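Endoglucanase (Ruminococcus champanellensis, PDB 6WQV) probably cleaves internal beta-1,4 linkages of cellulose and, with the broad specificity of its glycoside hydrolase family 5 group, other plant polysaccharides such as xylan. Local coordinates at residues P46-E50 with D93-R99; N122-T128 with M162-V168; N186-Q190 with D224-T229. One frame throughout, in Å; residues are numbered along the deposited sequence. Where two conformers were deposited one is given.

Contact 1: P46-E50 with D93-R99; sequences PAQSE and DEAWMNR
Glu50 OE2 takes a nearly straight hydrogen bond from Arg99 NH2 at 2.9 Å and is also hydrogen-bonded to Thr58 OG1. Its sister atom OE1 receives Arg99 NE at 2.8 Å, completing a bidentate, side-on salt bridge between two helices of the TIM barrel: the short helix 46-50, in the connection after the first strand, and helix 94-108, the one following the second. Both oxygens use their syn lone pairs, and the carboxylate and guanidinium planes lie only 24° apart. A bend in the arginine chain at chi2 (57°) turns the NE/NH2 edge of the guanidinium to the carboxylate, while NH1 turns to Glu102 and Tyr106. A methionine in place of Arg99 would probably leave the buried carboxylate of Glu50 without its countercharge and Glu102 without its salt-bridge partner. The local helix axes pass 10.5 Å apart, crossing at -55°. Between them Pro46 packs beside Ala95 and at the benzo edge of Trp96, its CA near the ring plane and 3.7 Å from Trp96 CE3. The indole, stacked with His83, also touches Ser49, where CB lies 3.9 Å from Trp96 CZ3. Asp93 is the N-cap of helix 94-108, its OD2 accepting a weak bond from Trp96 N at 3.3 Å.

Contact 2: N122-T128 with M162-V168; sequences NDWLIPT and MNQPRLV. Unlike the reference sequence in segment 162-168: Gln164 (reference Glu). With GLC (alpha-D-glucopyranose), chain E.
Water carries most of the polar traffic between Asn122 and the loop bearing Gln164 and Arg166. In the conformer described, Asn122 ND2 donates to one water at 2.7 Å, which in turn accepts from Gln164 N. A second water, 2.6 Å from Asn122 ND2, accepts from it and from Arg166 N, and lies within hydrogen-bonding distance of Leu125 O. On the other branch, Asn122 OD1 receives a water at 2.7 Å that also accepts from Arg166 NH2. In this conformer both ends of the amide thus have water partners; a second conformer was also deposited.

Within the 162-168 loop, Arg166 also bonds Gln164 directly. Arg166 CG sits between its backbone N and carbonyl carbon (chi1 69°), and the chain then runs extended, bringing NH1 to Gln164 O at 2.9 Å; NE is paired with Glu173. The guanidinium stands beside the Asn122 amide, their planes 66° apart.

Toward the sugar, Asn163 ND2 donates to O2 of the bound glucose at 2.9 Å, and Gln164 OE1 lies 3.0 Å from its C1. Gln164 replaces a reference Glu directly after Asn163, consistent with the acid/base position that follows the fourth strand in family 5 enzymes.

Apolar side chains also meet: in the conformer given, Leu125 CD2 meets Met162 SD at 3.8 Å, and Pro127 CG meets Leu167 CD2 at 4.0 Å. Leu125 and Pro127 are each the centre of an inverse gamma turn.

These loops follow the third and fourth barrel strands, 113-117 and 157-160; Thr128 caps helix 129-149, whose Val135 touches Leu125, while Pro127 and Met162 lean on helix 179-197, and Asn163 and Gln164 reach His241 at the end of strand 236-241.

Contact 3: N186-Q190 with D224-T229; sequences NSYNQ and DFVLPT
Asn186 turns its amide to the backbone of the 224-229 loop and uses both ends of it. ND2 donates to Asp224 O at 2.9 Å, with the acceptor in the amide plane, whereas OD1 accepts from Val226 N at 3.1 Å, the donor standing above the carbonyl plane and off the lone pairs. A water 2.8 Å from Asn186 OD1 also accepts from Asn189 ND2, an atom otherwise bonded to Pro211 O. One helical turn on, Gln190 does the same for a single residue: OE1 accepts from Thr229 N at 2.8 Å on a lone pair, and NE2 donates to Thr229 O at 2.9 Å, nearly straight. A bend at chi2 (67°) folds the glutamine chain so that its amide lies alongside Thr229. In the TIM barrel these bonds tie helix 179-197, which follows the fourth strand, to the connection between helix 219-223 and the sixth strand, 236-241. Pro228 packs against the helix at Asn189 and Gln190. Its CG lies 3.8 Å from Asn189 CB, and its CB 3.7 Å from Gln190 OE1; the ring also touches Leu236 of the sixth strand. Phe225, beside Asn186 and Asn189, packs on Val210 and Val238 of neighbouring strands.

How the contacts relate
The three contacts follow one another along a single barrel domain. Contacts 2 and 3 adjoin, their centres 14 Å apart: Ile126 O of contact 2 probably accepts a hydrogen bond from Tyr188 OH of contact 3 at 2.6 Å, and Pro127 packs against the same ring. Helix 179-197 therefore serves both, facing the active-site loops at one place and the 224-229 connection at another. Contact 1 stands apart, about 11 Å from contact 2 and about 17 Å from contact 3 between nearest atoms. Contact 2 alone supplies residues of the glycan pocket, Asn163 and Gln164; in contact 1 the Ser49 side chain remains about 12 Å from a bound glucose unit.

Contact 1: P46-E50 with D93-R99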
loop_
_atom_site.group_PDB
_atom_site.type_symbol
_atom_site.label_atom_id
_atom_site.label_comp_id
_atom_site.label_asym_id
_atom_site.label_seq_id
_atom_site.Cartn_x
_atom_site.Cartn_y
_atom_site.Cartn_z
ATOM N N PRO A 46 -12.659 14.607 -9.661
ATOM C CA PRO A 46 -12.078 14.113 -8.399
ATOM C C PRO A 46 -13.131 13.657 -7.402
ATOM O O PRO A 46 -12.959 12.614 -6.760
ATOM C CB PRO A 46 -11.250 15.308 -7.902
ATOM C CG PRO A 46 -10.856 16.031 -9.185
ATOM C CD PRO A 46 -12.052 15.876 -10.110
ATOM N N ALA A 47 -14.235 14.393 -7.280
ATOM C CA ALA A 47 -15.262 14.012 -6.316
ATOM C C ALA A 47 -15.964 12.728 -6.744
ATOM O O ALA A 47 -16.272 11.872 -5.904
ATOM C CB ALA A 47 -16.262 15.154 -6.136
ATOM N N GLN A 48 -16.226 12.570 -8.042
ATOM C CA GLN A 48 -16.869 11.348 -8.518
ATOM C C GLN A 48 -16.012 10.122 -8.232
ATOM O O GLN A 48 -16.535 9.056 -7.889
ATOM C CB GLN A 48 -17.170 11.461 -10.012
ATOM C CG GLN A 48 -18.340 12.374 -10.315
ATOM C CD GLN A 48 -18.496 12.703 -11.787
ATOM O OE1 GLN A 48 -17.537 12.653 -12.560
ATOM N NE2 GLN A 48 -19.710 13.051 -12.181
ATOM N N SER A 49 -14.693 10.248 -8.382
ATOM C CA SER A 49 -13.804 9.132 -8.079
ATOM C C SER A 49 -13.761 8.844 -6.582
ATOM O O SER A 49 -13.945 7.701 -6.150
ATOM C CB SER A 49 -12.387 9.441 -8.566
ATOM O OG SER A 49 -12.315 9.512 -9.978
ATOM N N GLU A 50 -13.496 9.874 -5.773
ATOM C CA GLU A 50 -13.242 9.651 -4.356
ATOM C C GLU A 50 -14.439 9.023 -3.658
ATOM O O GLU A 50 -14.262 8.260 -2.698
ATOM C CB GLU A 50 -12.848 10.974 -3.692
ATOM C CG GLU A 50 -12.491 10.851 -2.211
ATOM C CD GLU A 50 -11.791 12.080 -1.635
ATOM O OE1 GLU A 50 -11.476 13.030 -2.392
ATOM O OE2 GLU A 50 -11.548 12.089 -0.404
ATOM N N ASP A 93 -4.475 14.922 -14.645
ATOM C CA ASP A 93 -5.416 16.013 -14.420
ATOM C C ASP A 93 -5.003 16.855 -13.219
ATOM O O ASP A 93 -4.801 16.338 -12.118
ATOM C CB ASP A 93 -6.796 15.386 -14.192
ATOM C CG ASP A 93 -7.897 16.402 -14.025
ATOM O OD1 ASP A 93 -8.071 17.254 -14.922
ATOM O OD2 ASP A 93 -8.614 16.321 -13.003
ATOM N N GLU A 94 -4.880 18.164 -13.450
ATOM C CA GLU A 94 -4.429 19.066 -12.392
ATOM C C GLU A 94 -5.351 19.025 -11.174
ATOM O O GLU A 94 -4.875 19.041 -10.032
ATOM C CB GLU A 94 -4.332 20.490 -12.935
ATOM C CG GLU A 94 -3.761 21.490 -11.958
ATOM C CD GLU A 94 -2.276 21.303 -11.727
ATOM O OE1 GLU A 94 -1.681 20.380 -12.328
ATOM O OE2 GLU A 94 -1.707 22.086 -10.941
ATOM N N ALA A 95 -6.671 19.009 -11.393
ATOM C CA ALA A 95 -7.595 18.991 -10.264
ATOM C C ALA A 95 -7.401 17.741 -9.417
ATOM O O ALA A 95 -7.538 17.783 -8.187
ATOM C CB ALA A 95 -9.040 19.076 -10.757
ATOM N N TRP A 96 -7.086 16.616 -10.054
ATOM C CA TRP A 96 -6.835 15.391 -9.307
ATOM C C TRP A 96 -5.546 15.495 -8.514
ATOM O O TRP A 96 -5.502 15.139 -7.335
ATOM C CB TRP A 96 -6.745 14.218 -10.269
ATOM C CG TRP A 96 -6.528 12.901 -9.605
ATOM C CD1 TRP A 96 -5.426 12.095 -9.706
ATOM C CD2 TRP A 96 -7.446 12.215 -8.751
ATOM N NE1 TRP A 96 -5.608 10.956 -8.964
ATOM C CE2 TRP A 96 -6.843 11.008 -8.367
ATOM C CE3 TRP A 96 -8.723 12.512 -8.275
ATOM C CZ2 TRP A 96 -7.468 10.093 -7.534
ATOM C CZ3 TRP A 96 -9.344 11.608 -7.450
ATOM C CH2 TRP A 96 -8.720 10.408 -7.087
ATOM N N MET A 97 -4.472 15.961 -9.160
ATOM C CA MET A 97 -3.213 16.110 -8.445
ATOM C C MET A 97 -3.384 17.022 -7.238
ATOM O O MET A 97 -2.826 16.750 -6.170
ATOM C CB MET A 97 -2.128 16.631 -9.389
ATOM C CG MET A 97 -0.737 16.659 -8.771
ATOM S SD MET A 97 -0.026 15.020 -8.483
ATOM C CE MET A 97 0.694 14.625 -10.074
ATOM N N ASN A 98 -4.181 18.092 -7.383
ATOM C CA ASN A 98 -4.415 19.013 -6.273
ATOM C C ASN A 98 -5.131 18.312 -5.127
ATOM O O ASN A 98 -4.792 18.517 -3.955
ATOM C CB ASN A 98 -5.242 20.219 -6.727
ATOM C CG ASN A 98 -4.471 21.172 -7.621
ATOM O OD1 ASN A 98 -3.247 21.099 -7.725
ATOM N ND2 ASN A 98 -5.186 22.082 -8.267
ATOM N N ARG A 99 -6.134 17.493 -5.439
ATOM C CA ARG A 99 -6.843 16.785 -4.377
ATOM C C ARG A 99 -5.937 15.775 -3.687
ATOM O O ARG A 99 -5.959 15.652 -2.454
ATOM C CB ARG A 99 -8.098 16.108 -4.931
ATOM C CG ARG A 99 -8.867 15.311 -3.891
ATOM C CD ARG A 99 -9.290 16.157 -2.701
ATOM N NE ARG A 99 -9.960 15.319 -1.712
ATOM C CZ ARG A 99 -10.157 15.657 -0.440
ATOM N NH1 ARG A 99 -9.734 16.817 0.031
ATOM N NH2 ARG A 99 -10.768 14.803 0.370
#

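Contact 2: N122-T128 with M162-V168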
loop_
_atom_site.group_PDB
_atom_site.type_symbol
_atom_site.label_atom_id
_atom_site.label_comp_id
_atom_site.label_asym_id
_atom_site.label_seq_id
_atom_site.Cartn_x
_atom_site.Cartn_y
_atom_site.Cartn_z
ATOM N N ASN A 122 -3.840 -1.736 -13.223
ATOM C CA ASN A 122 -3.583 -2.972 -13.952
ATOM C C ASN A 122 -4.169 -2.995 -15.360
ATOM O O ASN A 122 -3.789 -3.876 -16.142
ATOM C CB ASN A 122 -4.107 -4.146 -13.125
ATOM C CG ASN A 122 -3.756 -4.021 -11.649
ATOM O OD1 ASN A 122 -4.615 -3.726 -10.817
ATOM N ND2 ASN A 122 -2.491 -4.243 -11.319
ATOM N N ASP A 123 -5.057 -2.062 -15.722
ATOM C CA ASP A 123 -5.561 -2.061 -17.094
ATOM C C ASP A 123 -4.430 -1.783 -18.074
ATOM O O ASP A 123 -4.456 -2.277 -19.204
ATOM C CB ASP A 123 -6.685 -1.050 -17.302
ATOM C CG ASP A 123 -8.036 -1.573 -16.848
ATOM O OD1 ASP A 123 -8.106 -2.725 -16.370
ATOM O OD2 ASP A 123 -9.033 -0.824 -16.964
ATOM N N TRP A 124 -3.430 -0.992 -17.659
ATOM C CA TRP A 124 -2.251 -0.747 -18.487
ATOM C C TRP A 124 -0.956 -1.313 -17.918
ATOM O O TRP A 124 -0.039 -1.592 -18.692
ATOM C CB TRP A 124 -2.047 0.757 -18.738
ATOM C CG TRP A 124 -1.781 1.563 -17.496
ATOM C CD1 TRP A 124 -2.714 2.170 -16.713
ATOM C CD2 TRP A 124 -0.504 1.863 -16.896
ATOM N NE1 TRP A 124 -2.111 2.815 -15.668
ATOM C CE2 TRP A 124 -0.754 2.643 -15.754
ATOM C CE3 TRP A 124 0.822 1.536 -17.212
ATOM C CZ2 TRP A 124 0.264 3.111 -14.924
ATOM C CZ3 TRP A 124 1.835 2.004 -16.387
ATOM C CH2 TRP A 124 1.550 2.784 -15.259
ATOM N N LEU A 125 -0.869 -1.521 -16.600
ATOM C CA LEU A 125 0.361 -1.974 -15.939
ATOM C C LEU A 125 0.481 -3.494 -16.067
ATOM O O LEU A 125 0.335 -4.260 -15.109
ATOM C CB LEU A 125 0.358 -1.525 -14.482
ATOM C CG LEU A 125 1.641 -1.712 -13.673
ATOM C CD1 LEU A 125 2.694 -0.699 -14.109
ATOM C CD2 LEU A 125 1.395 -1.601 -12.166
ATOM N N ILE A 126 0.753 -3.925 -17.291
ATOM C CA ILE A 126 0.707 -5.332 -17.679
ATOM C C ILE A 126 2.125 -5.905 -17.696
ATOM O O ILE A 126 2.966 -5.434 -18.475
ATOM C CB ILE A 126 0.045 -5.479 -19.057
ATOM C CG1 ILE A 126 -1.402 -4.978 -19.000
ATOM C CG2 ILE A 126 0.131 -6.916 -19.563
ATOM C CD1 ILE A 126 -1.978 -4.661 -20.370
ATOM N N PRO A 127 2.417 -6.952 -16.904
ATOM C CA PRO A 127 3.802 -7.477 -16.853
ATOM C C PRO A 127 4.080 -8.573 -17.879
ATOM O O PRO A 127 4.170 -9.772 -17.573
ATOM C CB PRO A 127 3.907 -8.004 -15.424
ATOM C CG PRO A 127 2.495 -8.504 -15.136
ATOM C CD PRO A 127 1.559 -7.554 -15.860
ATOM N N THR A 128 4.225 -8.155 -19.132
ATOM C CA THR A 128 4.598 -9.043 -20.223
ATOM C C THR A 128 5.681 -8.361 -21.047
ATOM O O THR A 128 5.787 -7.129 -21.072
ATOM C CB THR A 128 3.421 -9.355 -21.158
ATOM O OG1 THR A 128 2.987 -8.147 -21.799
ATOM C CG2 THR A 128 2.263 -9.983 -20.393
ATOM N N MET A 162 4.399 0.803 -7.183
ATOM C CA MET A 162 3.289 0.033 -7.723
ATOM C C MET A 162 2.609 -0.649 -6.546
ATOM O O MET A 162 3.158 -0.706 -5.441
ATOM C CB MET A 162 3.754 -1.056 -8.694
ATOM C CG MET A 162 4.439 -0.546 -9.938
ATOM S SD MET A 162 4.951 -1.895 -10.998
ATOM C CE MET A 162 6.408 -2.472 -10.144
ATOM N N ASN A 163 1.425 -1.202 -6.793
ATOM C CA ASN A 163 0.670 -1.874 -5.741
ATOM C C ASN A 163 0.781 -3.390 -5.827
ATOM O O ASN A 163 1.528 -4.000 -5.055
ATOM C CB ASN A 163 -0.790 -1.436 -5.779
ATOM C CG ASN A 163 -1.626 -2.089 -4.703
ATOM O OD1 ASN A 163 -1.222 -2.137 -3.544
ATOM N ND2 ASN A 163 -2.785 -2.611 -5.092
ATOM N N GLN A 164 0.032 -4.000 -6.742
ATOM C CA GLN A 164 -0.009 -5.454 -6.898
ATOM C C GLN A 164 0.125 -5.827 -8.367
ATOM O O GLN A 164 -0.788 -6.406 -8.961
ATOM C CB GLN A 164 -1.305 -6.023 -6.325
ATOM C CG GLN A 164 -1.344 -6.058 -4.834
ATOM C CD GLN A 164 -2.500 -6.873 -4.318
ATOM O OE1 GLN A 164 -3.646 -6.676 -4.724
ATOM N NE2 GLN A 164 -2.203 -7.825 -3.437
ATOM N N PRO A 165 1.259 -5.502 -8.989
ATOM C CA PRO A 165 1.441 -5.858 -10.403
ATOM C C PRO A 165 1.322 -7.363 -10.598
ATOM O O PRO A 165 1.891 -8.152 -9.840
ATOM C CB PRO A 165 2.854 -5.353 -10.711
ATOM C CG PRO A 165 3.560 -5.392 -9.380
ATOM C CD PRO A 165 2.492 -4.979 -8.381
ATOM N N ARG A 166 0.567 -7.762 -11.618
ATOM C CA ARG A 166 0.215 -9.169 -11.755
ATOM C C ARG A 166 -0.384 -9.418 -13.133
ATOM O O ARG A 166 -0.640 -8.488 -13.901
ATOM C CB ARG A 166 -0.776 -9.572 -10.663
ATOM C CG ARG A 166 -2.147 -8.933 -10.846
ATOM C CD ARG A 166 -3.001 -9.088 -9.610
ATOM N NE ARG A 166 -4.339 -8.523 -9.770
ATOM C CZ ARG A 166 -4.652 -7.258 -9.515
ATOM N NH1 ARG A 166 -3.725 -6.410 -9.101
ATOM N NH2 ARG A 166 -5.903 -6.839 -9.676
ATOM N N LEU A 167 -0.592 -10.702 -13.436
ATOM C CA LEU A 167 -1.214 -11.110 -14.694
ATOM C C LEU A 167 -2.708 -11.292 -14.479
ATOM O O LEU A 167 -3.178 -12.370 -14.114
ATOM C CB LEU A 167 -0.609 -12.416 -15.181
ATOM C CG LEU A 167 0.777 -12.348 -15.802
ATOM C CD1 LEU A 167 1.252 -13.778 -16.042
ATOM C CD2 LEU A 167 0.750 -11.535 -17.080
ATOM N N VAL A 168 -3.474 -10.237 -14.739
ATOM C CA VAL A 168 -4.906 -10.285 -14.479
ATOM C C VAL A 168 -5.559 -11.293 -15.415
ATOM O O VAL A 168 -5.329 -11.276 -16.629
ATOM C CB VAL A 168 -5.518 -8.885 -14.629
ATOM C CG1 VAL A 168 -7.018 -8.932 -14.414
ATOM C CG2 VAL A 168 -4.873 -7.929 -13.642
HETATM C C1 GLC E . -5.140 -5.803 -2.217
HETATM C C2 GLC E . -5.520 -4.444 -2.773
HETATM C C3 GLC E . -6.657 -3.714 -2.197
HETATM C C4 GLC E . -7.825 -4.643 -1.968
HETATM C C5 GLC E . -7.357 -5.693 -0.988
HETATM C C6 GLC E . -8.455 -6.599 -0.456
HETATM O O1 GLC E . -4.204 -5.827 -1.221
HETATM O O2 GLC E . -4.301 -3.641 -2.796
HETATM O O3 GLC E . -7.029 -2.664 -3.166
HETATM O O4 GLC E . -8.934 -3.887 -1.471
HETATM O O5 GLC E . -6.348 -6.550 -1.657
HETATM O O6 GLC E . -9.017 -7.340 -1.450
HETATM O O HOH W 1 -1.726 -3.190 -8.948
HETATM O O HOH W 2 -4.215 -3.155 -7.628
HETATM O O HOH W 3 -0.825 -5.509 -12.895
HETATM O O HOH W 4 -2.146 -6.203 -15.444
HETATM O O HOH W 5 -6.974 -4.012 -9.505
#

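Contact 3: N186-Q190 with D224-T229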
loop_
_atom_site.group_PDB
_atom_site.type_symbol
_atom_site.label_atom_id
_atom_site.label_comp_id
_atom_site.label_asym_id
_atom_site.label_seq_id
_atom_site.Cartn_x
_atom_site.Cartn_y
_atom_site.Cartn_z
ATOM N N ASN A 186 10.512 -6.688 -12.219
ATOM C CA ASN A 186 11.790 -6.144 -11.773
ATOM C C ASN A 186 12.186 -4.923 -12.602
ATOM O O ASN A 186 12.752 -3.962 -12.074
ATOM C CB ASN A 186 12.887 -7.204 -11.821
ATOM C CG ASN A 186 12.673 -8.315 -10.815
ATOM O OD1 ASN A 186 12.104 -8.101 -9.741
ATOM N ND2 ASN A 186 13.130 -9.513 -11.156
ATOM N N SER A 187 11.924 -4.958 -13.913
ATOM C CA SER A 187 12.196 -3.800 -14.759
ATOM C C SER A 187 11.344 -2.604 -14.350
ATOM O O SER A 187 11.837 -1.471 -14.290
ATOM C CB SER A 187 11.930 -4.160 -16.222
ATOM O OG SER A 187 12.155 -3.060 -17.086
ATOM N N TYR A 188 10.059 -2.840 -14.078
ATOM C CA TYR A 188 9.169 -1.747 -13.695
ATOM C C TYR A 188 9.612 -1.106 -12.383
ATOM O O TYR A 188 9.607 0.126 -12.256
ATOM C CB TYR A 188 7.731 -2.261 -13.576
ATOM C CG TYR A 188 7.078 -2.751 -14.863
ATOM C CD1 TYR A 188 7.616 -2.469 -16.115
ATOM C CD2 TYR A 188 5.906 -3.499 -14.817
ATOM C CE1 TYR A 188 7.001 -2.924 -17.286
ATOM C CE2 TYR A 188 5.281 -3.949 -15.980
ATOM C CZ TYR A 188 5.834 -3.659 -17.209
ATOM O OH TYR A 188 5.244 -4.103 -18.371
ATOM N N ASN A 189 9.992 -1.919 -11.391
ATOM C CA ASN A 189 10.477 -1.347 -10.137
ATOM C C ASN A 189 11.761 -0.555 -10.360
ATOM O O ASN A 189 11.959 0.508 -9.750
ATOM C CB ASN A 189 10.703 -2.439 -9.088
ATOM C CG ASN A 189 9.430 -2.861 -8.398
ATOM O OD1 ASN A 189 8.505 -2.065 -8.244
ATOM N ND2 ASN A 189 9.377 -4.117 -7.972
ATOM N N GLN A 190 12.655 -1.060 -11.221
ATOM C CA GLN A 190 13.896 -0.346 -11.508
ATOM C C GLN A 190 13.609 0.995 -12.172
ATOM O O GLN A 190 14.220 2.018 -11.829
ATOM C CB GLN A 190 14.804 -1.199 -12.393
ATOM C CG GLN A 190 16.146 -0.556 -12.662
ATOM C CD GLN A 190 16.999 -0.458 -11.409
ATOM O OE1 GLN A 190 17.515 -1.462 -10.916
ATOM N NE2 GLN A 190 17.138 0.757 -10.880
ATOM N N ASP A 224 12.526 -14.924 -7.600
ATOM C CA ASP A 224 12.672 -14.202 -8.859
ATOM C C ASP A 224 12.732 -12.692 -8.685
ATOM O O ASP A 224 12.920 -11.977 -9.675
ATOM C CB ASP A 224 11.513 -14.550 -9.805
ATOM C CG ASP A 224 11.634 -15.941 -10.395
ATOM O OD1 ASP A 224 12.506 -16.715 -9.939
ATOM O OD2 ASP A 224 10.857 -16.261 -11.322
ATOM N N PHE A 225 12.559 -12.191 -7.458
ATOM C CA PHE A 225 12.582 -10.764 -7.182
ATOM C C PHE A 225 14.014 -10.239 -7.126
ATOM O O PHE A 225 14.896 -10.858 -6.535
ATOM C CB PHE A 225 11.886 -10.498 -5.838
ATOM C CG PHE A 225 11.882 -9.048 -5.419
ATOM C CD1 PHE A 225 10.924 -8.176 -5.897
ATOM C CD2 PHE A 225 12.832 -8.567 -4.527
ATOM C CE1 PHE A 225 10.922 -6.848 -5.516
ATOM C CE2 PHE A 225 12.831 -7.241 -4.146
ATOM C CZ PHE A 225 11.881 -6.382 -4.646
ATOM N N VAL A 226 14.227 -9.074 -7.740
ATOM C CA VAL A 226 15.501 -8.360 -7.696
ATOM C C VAL A 226 15.227 -6.961 -7.147
ATOM O O VAL A 226 14.444 -6.205 -7.730
ATOM C CB VAL A 226 16.139 -8.269 -9.095
ATOM C CG1 VAL A 226 17.393 -7.398 -9.069
ATOM C CG2 VAL A 226 16.476 -9.651 -9.642
ATOM N N LEU A 227 15.867 -6.614 -6.037
ATOM C CA LEU A 227 15.728 -5.251 -5.528
ATOM C C LEU A 227 16.402 -4.293 -6.505
ATOM O O LEU A 227 17.535 -4.555 -6.933
ATOM C CB LEU A 227 16.377 -5.132 -4.154
ATOM C CG LEU A 227 16.005 -3.910 -3.312
ATOM C CD1 LEU A 227 14.568 -3.964 -2.843
ATOM C CD2 LEU A 227 16.985 -3.799 -2.139
ATOM N N PRO A 228 15.752 -3.189 -6.885
ATOM C CA PRO A 228 16.384 -2.253 -7.826
ATOM C C PRO A 228 17.744 -1.775 -7.342
ATOM O O PRO A 228 17.992 -1.647 -6.139
ATOM C CB PRO A 228 15.393 -1.084 -7.889
ATOM C CG PRO A 228 14.106 -1.653 -7.520
ATOM C CD PRO A 228 14.372 -2.791 -6.562
ATOM N N THR A 229 18.632 -1.518 -8.299
ATOM C CA THR A 229 19.863 -0.795 -8.017
ATOM C C THR A 229 19.526 0.670 -7.777
ATOM O O THR A 229 18.729 1.266 -8.504
ATOM C CB THR A 229 20.806 -0.924 -9.213
ATOM O OG1 THR A 229 21.139 -2.304 -9.412
ATOM C CG2 THR A 229 22.102 -0.134 -9.011
HETATM O O HOH W 6 11.826 -5.632 -8.440
HETATM O O HOH W 7 14.646 -4.450 -10.000
#